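Local coordinates for homoserine O-acetyltransferase (PDB 5EFZ), which hydrolyses ethyl acetate to ethanol and acetate, a step in the bacterial breakdown of short-chain methyl ketones, and works as a homodimer, at residues Leu146-Ser151 with Arg170-Ala175; Thr297-Ile302 with Ser323-Leu328; Thr66-Thr71 with Gly150-Gln155; Asp126-Gln131 with Tyr158-Arg163. One frame throughout, in Å; residues are numbered along the deposited sequence.

In the fold
Contacts 1 and 2 are neighbouring pieces of one eight-stranded sheet, joined where strand 170-174 bonds to strand 296-300. Contact 1 is buried except at R170 and almost free of polar side chains, a matter of backbone bonds and small apolar groups; contact 2, at the sheet's last strand, is partly exposed and adds an arginine that stacks on a tyrosine and is gripped by a glutamate. The centre of contact 3 lies about 1 Å from the centre of the chain, and it shares G150 and S151 with contact 1; there an acetate ion joins loop to helix start. Contact 4, largely buried, uses the later turns of the same helix 152-163, packing it on helix 124-139 through an indole-to-amide hydrogen bond.

Contact 1: residues Leu146-Ser151 with Arg170-Ala175; sequences LVVGGS and RAAAIA. With ACT (acetate ion), chain O.
Two neighbouring parallel strands in the middle of the α/β-hydrolase sheet, 146-150 and 170-174, meet here and lead to S151, the inferred nucleophile. They run within 6° of each other, in step from V147 beside A171 to G150 beside I174. V147 N donates to R170 O and A172 N to V147 O (2.9 Å), the latter almost along the C=O axis; G149 N to A172 O is a weak link, and I174 N to G149 O is firm again. One face of the pair carries V148, A172 and I174. With CG2 anti to its backbone N, V148 sets that methyl against both A172 CB and I174 CD1, 3.7 Å from each, and L348, L352 and L355 of helix 342-356 close over this side. The crossover between the strands is helix 152-163, a β-α-β unit, and it packs on the other face, against V147, A171 and A173. Where the strand breaks into that helix the chain makes the nucleophile elbow, G149-x-S151-x-G153. S151 takes a strained backbone, phi 54° and psi -114°, and its N is still held by I174 O at 2.8 Å. Its OG, anti to the backbone N, gives a very short bond of 2.5 Å to acetate O, beside H334, its inferred partner in the catalytic triad.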
loop_
_atom_site.group_PDB
_atom_site.type_symbol
_atom_site.label_atom_id
_atom_site.label_comp_id
_atom_site.label_asym_id
_atom_site.label_seq_id
_atom_site.Cartn_x
_atom_site.Cartn_y
_atom_site.Cartn_z
ATOM N N LEU A 146 -13.397 -18.801 24.203
ATOM C CA LEU A 146 -12.963 -18.227 22.923
ATOM C C LEU A 146 -12.008 -17.089 23.218
ATOM O O LEU A 146 -12.237 -16.346 24.176
ATOM C CB LEU A 146 -14.167 -17.701 22.109
ATOM C CG LEU A 146 -13.836 -16.883 20.850
ATOM C CD1 LEU A 146 -13.185 -17.848 19.809
ATOM C CD2 LEU A 146 -15.131 -16.300 20.270
ATOM N N VAL A 147 -10.909 -17.021 22.461
ATOM C CA VAL A 147 -10.108 -15.817 22.346
ATOM C C VAL A 147 -10.322 -15.287 20.921
ATOM O O VAL A 147 -10.191 -16.030 19.955
ATOM C CB VAL A 147 -8.635 -16.076 22.607
ATOM C CG1 VAL A 147 -7.860 -14.757 22.489
ATOM C CG2 VAL A 147 -8.439 -16.663 24.046
ATOM N N VAL A 148 -10.709 -14.027 20.793
ATOM C CA VAL A 148 -10.960 -13.464 19.464
ATOM C C VAL A 148 -10.467 -12.025 19.397
ATOM O O VAL A 148 -10.722 -11.220 20.302
ATOM C CB VAL A 148 -12.486 -13.536 19.082
ATOM C CG1 VAL A 148 -13.388 -12.889 20.182
ATOM C CG2 VAL A 148 -12.752 -12.920 17.658
ATOM N N GLY A 149 -9.766 -11.692 18.311
ATOM C CA GLY A 149 -9.339 -10.313 18.121
ATOM C C GLY A 149 -8.964 -10.086 16.679
ATOM O O GLY A 149 -8.789 -11.048 15.925
ATOM N N GLY A 150 -8.851 -8.817 16.296
ATOM C CA GLY A 150 -8.494 -8.473 14.932
ATOM C C GLY A 150 -7.170 -7.739 14.911
ATOM O O GLY A 150 -6.872 -6.961 15.819
ATOM N N SER A 151 -6.401 -8.023 13.873
ATOM C CA SER A 151 -5.072 -7.439 13.624
ATOM C C SER A 151 -4.129 -7.619 14.827
ATOM O O SER A 151 -3.747 -8.749 15.099
ATOM C CB SER A 151 -5.191 -5.982 13.224
ATOM O OG SER A 151 -3.951 -5.570 12.658
ATOM N N ARG A 170 -11.035 -22.229 22.047
ATOM C CA ARG A 170 -11.357 -21.814 20.668
ATOM C C ARG A 170 -10.631 -20.525 20.415
ATOM O O ARG A 170 -10.510 -19.734 21.330
ATOM C CB ARG A 170 -12.860 -21.588 20.470
ATOM C CG ARG A 170 -13.721 -22.811 20.775
ATOM C CD ARG A 170 -15.197 -22.425 20.700
ATOM N NE ARG A 170 -16.040 -23.551 21.110
ATOM C CZ ARG A 170 -16.327 -23.854 22.374
ATOM N NH1 ARG A 170 -15.829 -23.124 23.374
ATOM N NH2 ARG A 170 -17.093 -24.910 22.636
ATOM N N ALA A 171 -10.175 -20.308 19.177
ATOM C CA ALA A 171 -9.460 -19.099 18.823
ATOM C C ALA A 171 -9.981 -18.609 17.481
ATOM O O ALA A 171 -10.193 -19.397 16.552
ATOM C CB ALA A 171 -7.933 -19.351 18.765
ATOM N N ALA A 172 -10.217 -17.312 17.394
ATOM C CA ALA A 172 -10.597 -16.697 16.136
ATOM C C ALA A 172 -9.650 -15.541 15.860
ATOM O O ALA A 172 -9.663 -14.494 16.553
ATOM C CB ALA A 172 -12.067 -16.229 16.156
ATOM N N ALA A 173 -8.827 -15.729 14.832
ATOM C CA ALA A 173 -7.810 -14.737 14.461
ATOM C C ALA A 173 -8.256 -13.995 13.232
ATOM O O ALA A 173 -8.184 -14.534 12.115
ATOM C CB ALA A 173 -6.464 -15.393 14.224
ATOM N N ILE A 174 -8.768 -12.783 13.437
ATOM C CA ILE A 174 -9.301 -11.979 12.336
ATOM C C ILE A 174 -8.256 -10.991 11.822
ATOM O O ILE A 174 -7.709 -10.208 12.608
ATOM C CB ILE A 174 -10.528 -11.195 12.766
ATOM C CG1 ILE A 174 -11.588 -12.123 13.424
ATOM C CG2 ILE A 174 -11.122 -10.469 11.566
ATOM C CD1 ILE A 174 -12.594 -11.345 14.272
ATOM N N ALA A 175 -7.969 -11.055 10.518
ATOM C CA ALA A 175 -7.115 -10.084 9.865
ATOM C C ALA A 175 -5.780 -9.865 10.612
ATOM O O ALA A 175 -5.376 -8.731 10.888
ATOM C CB ALA A 175 -7.886 -8.766 9.704
HETATM C C ACT O . -4.770 -2.840 13.787
HETATM O O ACT O . -4.331 -3.127 12.637
HETATM O OXT ACT O . -4.301 -3.495 14.778
HETATM C CH3 ACT O . -5.818 -1.791 13.948
#

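Contact 2: residues Thr297-Ile302 with Ser323-Leu328; sequences TYVMPI and SEFRPL
Backbone bonds hold the two segments parallel. E324 N donates to T297 O, V299 N to E324 O at 3.0 Å and nearly straight (176°), R326 N to V299 O, and L328 N to P301 O at 2.8 Å, so the pairing runs on past the short strand 324-325 and across both prolines. Charge and π contacts gather on the face bearing Y298 and E324. The extended R326 chain lies alongside the tyrosine: its CD sits over the ring face, 3.6 Å from the Y298 centroid, and the guanidinium stacks flat, tilted by 11°, with Y298 OH under its centre. E324 OE1 fixes the rotation of that guanidinium, taking both NE and NH2 of R326 side-on, each at 2.9 Å. Water 1 donates to E324 OE2 and also bonds Y298 OH, while E354 and H351 of helix 342-356 hold the two outer nitrogens of R326. Apolar contacts fill the rest. The M300 chain, bent at chi3 (67°), brings CE tightly against L328 CD2 at 3.4 Å. On the face of V299 and F325, V299 CG1 nears F325 CD1, and P301 CG reaches the same ring at CE1, 3.6 Å away. This is the closing β-α-β unit of the α/β-hydrolase sheet, strand 296-300, helix 310-317 and edge strand 324-325, and the loop after strand 296-300 leads through I302 toward the inferred catalytic D305.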
loop_
_atom_site.group_PDB
_atom_site.type_symbol
_atom_site.label_atom_id
_atom_site.label_comp_id
_atom_site.label_asym_id
_atom_site.label_seq_id
_atom_site.Cartn_x
_atom_site.Cartn_y
_atom_site.Cartn_z
ATOM N N THR A 297 -9.561 -23.562 15.968
ATOM C CA THR A 297 -9.164 -22.241 15.477
ATOM C C THR A 297 -9.706 -21.884 14.084
ATOM O O THR A 297 -9.575 -22.675 13.150
ATOM C CB THR A 297 -7.611 -22.140 15.423
ATOM O OG1 THR A 297 -7.076 -22.469 16.707
ATOM C CG2 THR A 297 -7.160 -20.742 15.022
ATOM N N TYR A 298 -10.328 -20.710 13.974
ATOM C CA TYR A 298 -10.725 -20.122 12.683
ATOM C C TYR A 298 -9.735 -19.014 12.308
ATOM O O TYR A 298 -9.505 -18.068 13.088
ATOM C CB TYR A 298 -12.147 -19.522 12.744
ATOM C CG TYR A 298 -13.284 -20.519 12.710
ATOM C CD1 TYR A 298 -13.047 -21.888 12.759
ATOM C CD2 TYR A 298 -14.603 -20.083 12.650
ATOM C CE1 TYR A 298 -14.111 -22.804 12.749
ATOM C CE2 TYR A 298 -15.670 -20.988 12.636
ATOM C CZ TYR A 298 -15.412 -22.327 12.683
ATOM O OH TYR A 298 -16.460 -23.207 12.669
ATOM N N VAL A 299 -9.138 -19.142 11.122
ATOM C CA VAL A 299 -8.217 -18.146 10.590
ATOM C C VAL A 299 -9.007 -17.344 9.563
ATOM O O VAL A 299 -9.515 -17.920 8.583
ATOM C CB VAL A 299 -6.984 -18.807 9.928
ATOM C CG1 VAL A 299 -6.045 -17.725 9.311
ATOM C CG2 VAL A 299 -6.241 -19.720 10.926
ATOM N N MET A 300 -9.175 -16.056 9.830
ATOM C CA MET A 300 -10.139 -15.240 9.081
ATOM C C MET A 300 -9.531 -13.937 8.575
ATOM O O MET A 300 -9.802 -12.866 9.104
ATOM C CB MET A 300 -11.385 -14.963 9.966
ATOM C CG MET A 300 -12.040 -16.296 10.467
ATOM S SD MET A 300 -13.521 -15.989 11.449
ATOM C CE MET A 300 -14.599 -15.335 10.240
ATOM N N PRO A 301 -8.726 -14.030 7.511
ATOM C CA PRO A 301 -8.278 -12.780 6.884
ATOM C C PRO A 301 -9.454 -12.056 6.218
ATOM O O PRO A 301 -10.474 -12.695 5.955
ATOM C CB PRO A 301 -7.281 -13.256 5.824
ATOM C CG PRO A 301 -7.813 -14.662 5.425
ATOM C CD PRO A 301 -8.293 -15.231 6.769
ATOM N N ILE A 302 -9.291 -10.765 5.935
ATOM C CA ILE A 302 -10.280 -10.005 5.181
ATOM C C ILE A 302 -9.796 -10.029 3.743
ATOM O O ILE A 302 -8.609 -9.811 3.504
ATOM C CB ILE A 302 -10.427 -8.580 5.742
ATOM C CG1 ILE A 302 -11.096 -8.675 7.147
ATOM C CG2 ILE A 302 -11.200 -7.644 4.745
ATOM C CD1 ILE A 302 -11.067 -7.375 7.966
ATOM N N SER A 323 -7.712 -26.668 12.562
ATOM C CA SER A 323 -8.168 -25.327 12.183
ATOM C C SER A 323 -8.979 -25.281 10.888
ATOM O O SER A 323 -9.037 -26.257 10.145
ATOM C CB SER A 323 -6.965 -24.392 12.049
ATOM O OG SER A 323 -6.152 -24.752 10.937
ATOM N N GLU A 324 -9.578 -24.125 10.614
ATOM C CA GLU A 324 -10.332 -23.907 9.375
ATOM C C GLU A 324 -9.999 -22.549 8.824
ATOM O O GLU A 324 -9.808 -21.610 9.579
ATOM C CB GLU A 324 -11.834 -24.014 9.602
ATOM C CG GLU A 324 -12.217 -25.389 10.129
ATOM C CD GLU A 324 -13.704 -25.614 10.206
ATOM O OE1 GLU A 324 -14.449 -24.898 9.515
ATOM O OE2 GLU A 324 -14.134 -26.518 10.966
ATOM N N PHE A 325 -9.960 -22.455 7.506
ATOM C CA PHE A 325 -9.673 -21.192 6.832
ATOM C C PHE A 325 -10.993 -20.575 6.377
ATOM O O PHE A 325 -11.724 -21.165 5.564
ATOM C CB PHE A 325 -8.722 -21.448 5.647
ATOM C CG PHE A 325 -8.195 -20.193 4.997
ATOM C CD1 PHE A 325 -7.395 -19.323 5.715
ATOM C CD2 PHE A 325 -8.474 -19.916 3.652
ATOM C CE1 PHE A 325 -6.872 -18.165 5.110
ATOM C CE2 PHE A 325 -7.960 -18.747 3.034
ATOM C CZ PHE A 325 -7.167 -17.872 3.787
ATOM N N ARG A 326 -11.357 -19.448 6.977
ATOM C CA ARG A 326 -12.628 -18.791 6.682
ATOM C C ARG A 326 -12.458 -17.288 6.398
ATOM O O ARG A 326 -12.730 -16.463 7.253
ATOM C CB ARG A 326 -13.592 -18.996 7.843
ATOM C CG ARG A 326 -14.118 -20.455 7.886
ATOM C CD ARG A 326 -14.796 -20.798 9.162
ATOM N NE ARG A 326 -15.357 -22.158 9.152
ATOM C CZ ARG A 326 -16.640 -22.445 9.328
ATOM N NH1 ARG A 326 -17.507 -21.467 9.495
ATOM N NH2 ARG A 326 -17.059 -23.710 9.332
ATOM N N PRO A 327 -12.035 -16.955 5.182
ATOM C CA PRO A 327 -11.828 -15.526 4.877
ATOM C C PRO A 327 -13.151 -14.757 4.963
ATOM O O PRO A 327 -14.199 -15.310 4.572
ATOM C CB PRO A 327 -11.312 -15.528 3.431
ATOM C CG PRO A 327 -10.928 -16.933 3.139
ATOM C CD PRO A 327 -11.796 -17.814 4.017
ATOM N N LEU A 328 -13.078 -13.509 5.417
ATOM C CA LEU A 328 -14.205 -12.590 5.416
ATOM C C LEU A 328 -14.195 -11.831 4.094
ATOM O O LEU A 328 -13.168 -11.262 3.724
ATOM C CB LEU A 328 -14.097 -11.606 6.580
ATOM C CG LEU A 328 -14.166 -12.300 7.944
ATOM C CD1 LEU A 328 -13.844 -11.284 9.004
ATOM C CD2 LEU A 328 -15.583 -12.851 8.160
HETATM O O HOH W 1 -16.154 -25.847 12.466
#

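Contact 3: residues Thr66-Thr71 with Gly150-Gln155; sequences TWYSGT and GSMGAQ. With ACT (acetate ion), chain O.
The start of helix 152-163, in the nucleophile elbow itself, faces the 66-71 loop across the acetate site of this α/β hydrolase. Packing is tight around W67 and Y68. W67 CB comes within 3.4 Å of G150 O, which lies at the edge of the indole near its plane; CG of W67 takes the crowded position between backbone N and carbonyl carbon (chi1 53°), and the ring leans on helix 72-79. M152 projects toward the loop and bends at chi3, bringing SD to 3.5 Å from Y68 CB. The sulfur stands 5.3 Å from the Y68 ring centroid and close to its plane, a Met-aromatic contact at the edge. Beyond Y68 the contact loosens: a type II turn from W67 to G70, closed by G70 N to W67 O, carries the chain off, and S69, G70 and T71 touch nothing of the helix segment. What joins the two sides in polar terms is the acetate. Y68 N donates to acetate OXT at 2.8 Å. M152 N donates to the same acetate OXT at 3.2 Å, almost straight (173°). These two amides are placed as in the oxyanion hole of α/β hydrolases, and the N-terminal end of the helix would add to their pull on negative charge. H334 NE2 also bonds the ion, whose CH3 lies 3.7 Å from W67 CG and from W67 CD1.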
loop_
_atom_site.group_PDB
_atom_site.type_symbol
_atom_site.label_atom_id
_atom_site.label_comp_id
_atom_site.label_asym_id
_atom_site.label_seq_id
_atom_site.Cartn_x
_atom_site.Cartn_y
_atom_site.Cartn_z
ATOM N N THR A 66 -7.378 -5.820 22.304
ATOM C CA THR A 66 -7.659 -4.651 21.457
ATOM C C THR A 66 -6.555 -4.495 20.412
ATOM O O THR A 66 -5.465 -5.108 20.519
ATOM C CB THR A 66 -7.781 -3.356 22.316
ATOM O OG1 THR A 66 -6.536 -3.125 22.969
ATOM C CG2 THR A 66 -8.881 -3.518 23.439
ATOM N N TRP A 67 -6.838 -3.688 19.393
ATOM C CA TRP A 67 -5.957 -3.602 18.247
ATOM C C TRP A 67 -5.165 -2.302 18.267
ATOM O O TRP A 67 -5.257 -1.511 19.212
ATOM C CB TRP A 67 -6.757 -3.725 16.938
ATOM C CG TRP A 67 -7.926 -2.778 16.803
ATOM C CD1 TRP A 67 -7.927 -1.412 16.987
ATOM C CD2 TRP A 67 -9.262 -3.132 16.399
ATOM N NE1 TRP A 67 -9.193 -0.900 16.744
ATOM C CE2 TRP A 67 -10.029 -1.934 16.390
ATOM C CE3 TRP A 67 -9.884 -4.341 16.060
ATOM C CZ2 TRP A 67 -11.387 -1.921 16.038
ATOM C CZ3 TRP A 67 -11.238 -4.331 15.723
ATOM C CH2 TRP A 67 -11.973 -3.128 15.712
ATOM N N TYR A 68 -4.372 -2.103 17.221
ATOM C CA TYR A 68 -3.513 -0.923 17.126
ATOM C C TYR A 68 -4.334 0.370 17.165
ATOM O O TYR A 68 -5.242 0.510 16.374
ATOM C CB TYR A 68 -2.695 -0.963 15.829
ATOM C CG TYR A 68 -1.902 0.327 15.629
ATOM C CD1 TYR A 68 -0.664 0.514 16.250
ATOM C CD2 TYR A 68 -2.398 1.355 14.817
ATOM C CE1 TYR A 68 0.063 1.705 16.077
ATOM C CE2 TYR A 68 -1.671 2.560 14.638
ATOM C CZ TYR A 68 -0.454 2.709 15.268
ATOM O OH TYR A 68 0.231 3.885 15.091
ATOM N N SER A 69 -3.974 1.301 18.072
ATOM C CA SER A 69 -4.621 2.610 18.242
ATOM C C SER A 69 -6.019 2.505 18.870
ATOM O O SER A 69 -6.671 3.513 19.117
ATOM C CB SER A 69 -4.697 3.409 16.912
ATOM O OG SER A 69 -5.743 2.934 16.073
ATOM N N GLY A 70 -6.439 1.289 19.187
ATOM C CA GLY A 70 -7.802 1.051 19.618
ATOM C C GLY A 70 -7.951 0.884 21.121
ATOM O O GLY A 70 -6.965 0.771 21.879
ATOM N N THR A 71 -9.200 0.901 21.566
ATOM C CA THR A 71 -9.509 0.669 22.961
ATOM C C THR A 71 -10.662 -0.309 23.058
ATOM O O THR A 71 -11.245 -0.732 22.047
ATOM C CB THR A 71 -9.910 1.956 23.720
ATOM O OG1 THR A 71 -11.183 2.407 23.219
ATOM C CG2 THR A 71 -8.826 3.089 23.577
ATOM N N GLY A 150 -8.851 -8.817 16.296
ATOM C CA GLY A 150 -8.494 -8.473 14.932
ATOM C C GLY A 150 -7.170 -7.739 14.911
ATOM O O GLY A 150 -6.872 -6.961 15.819
ATOM N N SER A 151 -6.401 -8.023 13.873
ATOM C CA SER A 151 -5.072 -7.439 13.624
ATOM C C SER A 151 -4.129 -7.619 14.827
ATOM O O SER A 151 -3.747 -8.749 15.099
ATOM C CB SER A 151 -5.191 -5.982 13.224
ATOM O OG SER A 151 -3.951 -5.570 12.658
ATOM N N MET A 152 -3.704 -6.550 15.518
ATOM C CA MET A 152 -2.918 -6.784 16.754
ATOM C C MET A 152 -3.674 -7.641 17.769
ATOM O O MET A 152 -3.058 -8.360 18.569
ATOM C CB MET A 152 -2.533 -5.468 17.434
ATOM C CG MET A 152 -1.507 -4.690 16.657
ATOM S SD MET A 152 -0.834 -3.334 17.652
ATOM C CE MET A 152 0.265 -4.273 18.710
ATOM N N GLY A 153 -4.999 -7.540 17.744
ATOM C CA GLY A 153 -5.854 -8.419 18.540
ATOM C C GLY A 153 -5.702 -9.889 18.130
ATOM O O GLY A 153 -5.765 -10.775 18.976
ATOM N N ALA A 154 -5.529 -10.131 16.832
ATOM C CA ALA A 154 -5.255 -11.466 16.290
ATOM C C ALA A 154 -3.847 -11.928 16.677
ATOM O O ALA A 154 -3.611 -13.115 16.977
ATOM C CB ALA A 154 -5.411 -11.469 14.744
ATOM N N GLN A 155 -2.883 -11.017 16.641
ATOM C CA GLN A 155 -1.548 -11.375 17.117
ATOM C C GLN A 155 -1.578 -11.880 18.551
ATOM O O GLN A 155 -0.949 -12.895 18.859
ATOM C CB GLN A 155 -0.624 -10.163 17.056
ATOM C CG GLN A 155 -0.291 -9.702 15.620
ATOM C CD GLN A 155 0.695 -8.535 15.654
ATOM O OE1 GLN A 155 0.468 -7.556 16.367
ATOM N NE2 GLN A 155 1.816 -8.669 14.933
HETATM C C ACT O . -4.770 -2.840 13.787
HETATM O O ACT O . -4.331 -3.127 12.637
HETATM O OXT ACT O . -4.301 -3.495 14.778
HETATM C CH3 ACT O . -5.818 -1.791 13.948
#

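Contact 4: residues Asp126-Gln131 with Tyr158-Arg163; sequences DDVSAQ and YEWAVR
The indole of W160 has V128 CG1 on one face and Q131 at its edge, where helix 124-139 crosses helix 152-163 on one side of the α/β-hydrolase sheet. V128 CG1, anti to the backbone N, stands 3.5 Å from the centroid of the five-membered ring of W160, 5° off its normal, a CH-π contact. Along the rim, W160 NE1 donates to Q131 OE1 at 2.8 Å, in the ring plane and in the carbonyl plane too; amide and indole are nearly coplanar, 8° apart. That bond pins the rotation of the amide, whose NE2 goes on to Q156 OE1, and satisfies a buried indole N-H. Y164, F167 and L63 also pack on W160. The helix segments cross at -65° with axes 9.6 Å apart. V128 points toward the other helix, and its other methyl, CG2, touches E159 CG at 3.6 Å. The guanidinium of R163 is the second flat group, and E159 lies at its edge. E159 OE2 takes two bonds from it, from R163 NE at 2.7 Å on the anti lone pair and from NH2 above the carboxylate plane, and also bonds H281, so three partners grip one oxygen, which would favour the charged carboxylate. The R163 chain, bent at chi3, passes V128 CG1 with its CD and ends with R163 NH1 3.9 Å from S129 CB.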
loop_
_atom_site.group_PDB
_atom_site.type_symbol
_atom_site.label_atom_id
_atom_site.label_comp_id
_atom_site.label_asym_id
_atom_site.label_seq_id
_atom_site.Cartn_x
_atom_site.Cartn_y
_atom_site.Cartn_z
ATOM N N ASP A 126 4.104 -10.003 26.386
ATOM C CA ASP A 126 3.895 -9.321 27.664
ATOM C C ASP A 126 2.405 -9.078 27.907
ATOM O O ASP A 126 1.932 -9.304 29.004
ATOM C CB ASP A 126 4.673 -7.986 27.707
ATOM C CG ASP A 126 6.186 -8.183 27.571
ATOM O OD1 ASP A 126 6.743 -9.085 28.245
ATOM O OD2 ASP A 126 6.828 -7.424 26.790
ATOM N N ASP A 127 1.665 -8.608 26.897
ATOM C CA ASP A 127 0.206 -8.500 27.019
ATOM C C ASP A 127 -0.463 -9.818 27.411
ATOM O O ASP A 127 -1.334 -9.870 28.299
ATOM C CB ASP A 127 -0.408 -8.020 25.707
ATOM C CG ASP A 127 -0.225 -6.514 25.499
ATOM O OD1 ASP A 127 -0.825 -5.734 26.264
ATOM O OD2 ASP A 127 0.495 -6.109 24.560
ATOM N N VAL A 128 -0.068 -10.893 26.748
ATOM C CA VAL A 128 -0.732 -12.187 26.994
ATOM C C VAL A 128 -0.418 -12.693 28.391
ATOM O O VAL A 128 -1.295 -13.217 29.093
ATOM C CB VAL A 128 -0.343 -13.190 25.896
ATOM C CG1 VAL A 128 -0.865 -14.636 26.203
ATOM C CG2 VAL A 128 -0.955 -12.683 24.556
ATOM N N SER A 129 0.823 -12.507 28.826
ATOM C CA SER A 129 1.176 -12.897 30.196
ATOM C C SER A 129 0.386 -12.082 31.230
ATOM O O SER A 129 -0.146 -12.643 32.203
ATOM C CB SER A 129 2.686 -12.753 30.423
ATOM O OG SER A 129 3.009 -13.056 31.777
ATOM N N ALA A 130 0.296 -10.767 31.009
ATOM C CA ALA A 130 -0.500 -9.909 31.880
ATOM C C ALA A 130 -1.981 -10.303 31.890
ATOM O O ALA A 130 -2.607 -10.359 32.959
ATOM C CB ALA A 130 -0.351 -8.424 31.461
ATOM N N GLN A 131 -2.537 -10.558 30.716
ATOM C CA GLN A 131 -3.934 -11.025 30.610
ATOM C C GLN A 131 -4.170 -12.347 31.335
ATOM O O GLN A 131 -5.213 -12.564 31.983
ATOM C CB GLN A 131 -4.336 -11.160 29.140
ATOM C CG GLN A 131 -4.486 -9.787 28.432
ATOM C CD GLN A 131 -4.367 -9.888 26.925
ATOM O OE1 GLN A 131 -4.432 -10.975 26.360
ATOM N NE2 GLN A 131 -4.141 -8.740 26.264
ATOM N N TYR A 158 -3.202 -15.497 18.629
ATOM C CA TYR A 158 -2.248 -16.556 18.319
ATOM C C TYR A 158 -1.294 -16.807 19.477
ATOM O O TYR A 158 -1.015 -17.953 19.853
ATOM C CB TYR A 158 -1.440 -16.199 17.066
ATOM C CG TYR A 158 -2.196 -16.445 15.781
ATOM C CD1 TYR A 158 -2.691 -17.725 15.471
ATOM C CD2 TYR A 158 -2.404 -15.419 14.854
ATOM C CE1 TYR A 158 -3.366 -17.957 14.245
ATOM C CE2 TYR A 158 -3.079 -15.657 13.636
ATOM C CZ TYR A 158 -3.546 -16.919 13.350
ATOM O OH TYR A 158 -4.222 -17.126 12.147
ATOM N N GLU A 159 -0.778 -15.728 20.045
ATOM C CA GLU A 159 0.134 -15.896 21.158
ATOM C C GLU A 159 -0.534 -16.616 22.342
ATOM O O GLU A 159 0.071 -17.498 22.977
ATOM C CB GLU A 159 0.682 -14.531 21.594
ATOM C CG GLU A 159 1.575 -14.586 22.862
ATOM C CD GLU A 159 2.962 -15.225 22.668
ATOM O OE1 GLU A 159 3.454 -15.394 21.515
ATOM O OE2 GLU A 159 3.582 -15.575 23.706
ATOM N N TRP A 160 -1.789 -16.266 22.622
ATOM C CA TRP A 160 -2.567 -16.992 23.641
ATOM C C TRP A 160 -2.636 -18.486 23.330
ATOM O O TRP A 160 -2.360 -19.322 24.206
ATOM C CB TRP A 160 -4.003 -16.434 23.730
ATOM C CG TRP A 160 -4.223 -15.556 24.932
ATOM C CD1 TRP A 160 -4.226 -14.183 24.965
ATOM C CD2 TRP A 160 -4.387 -15.997 26.291
ATOM N NE1 TRP A 160 -4.403 -13.747 26.257
ATOM C CE2 TRP A 160 -4.548 -14.847 27.081
ATOM C CE3 TRP A 160 -4.509 -17.260 26.893
ATOM C CZ2 TRP A 160 -4.776 -14.916 28.455
ATOM C CZ3 TRP A 160 -4.751 -17.332 28.255
ATOM C CH2 TRP A 160 -4.869 -16.167 29.023
ATOM N N ALA A 161 -2.992 -18.818 22.083
ATOM C CA ALA A 161 -3.225 -20.223 21.702
ATOM C C ALA A 161 -1.946 -21.046 21.738
ATOM O O ALA A 161 -2.002 -22.261 21.926
ATOM C CB ALA A 161 -3.867 -20.305 20.309
ATOM N N VAL A 162 -0.795 -20.391 21.537
ATOM C CA VAL A 162 0.500 -21.092 21.538
ATOM C C VAL A 162 1.076 -21.166 22.962
ATOM O O VAL A 162 1.613 -22.193 23.368
ATOM C CB VAL A 162 1.540 -20.403 20.592
ATOM C CG1 VAL A 162 2.966 -20.966 20.807
ATOM C CG2 VAL A 162 1.126 -20.574 19.139
ATOM N N ARG A 163 0.947 -20.083 23.715
ATOM C CA ARG A 163 1.592 -19.970 25.024
ATOM C C ARG A 163 0.865 -20.766 26.107
ATOM O O ARG A 163 1.497 -21.365 27.000
ATOM C CB ARG A 163 1.688 -18.484 25.432
ATOM C CG ARG A 163 2.429 -18.233 26.737
ATOM C CD ARG A 163 2.385 -16.777 27.167
ATOM N NE ARG A 163 3.286 -15.955 26.376
ATOM C CZ ARG A 163 4.310 -15.277 26.871
ATOM N NH1 ARG A 163 4.575 -15.301 28.179
ATOM N NH2 ARG A 163 5.077 -14.590 26.049
#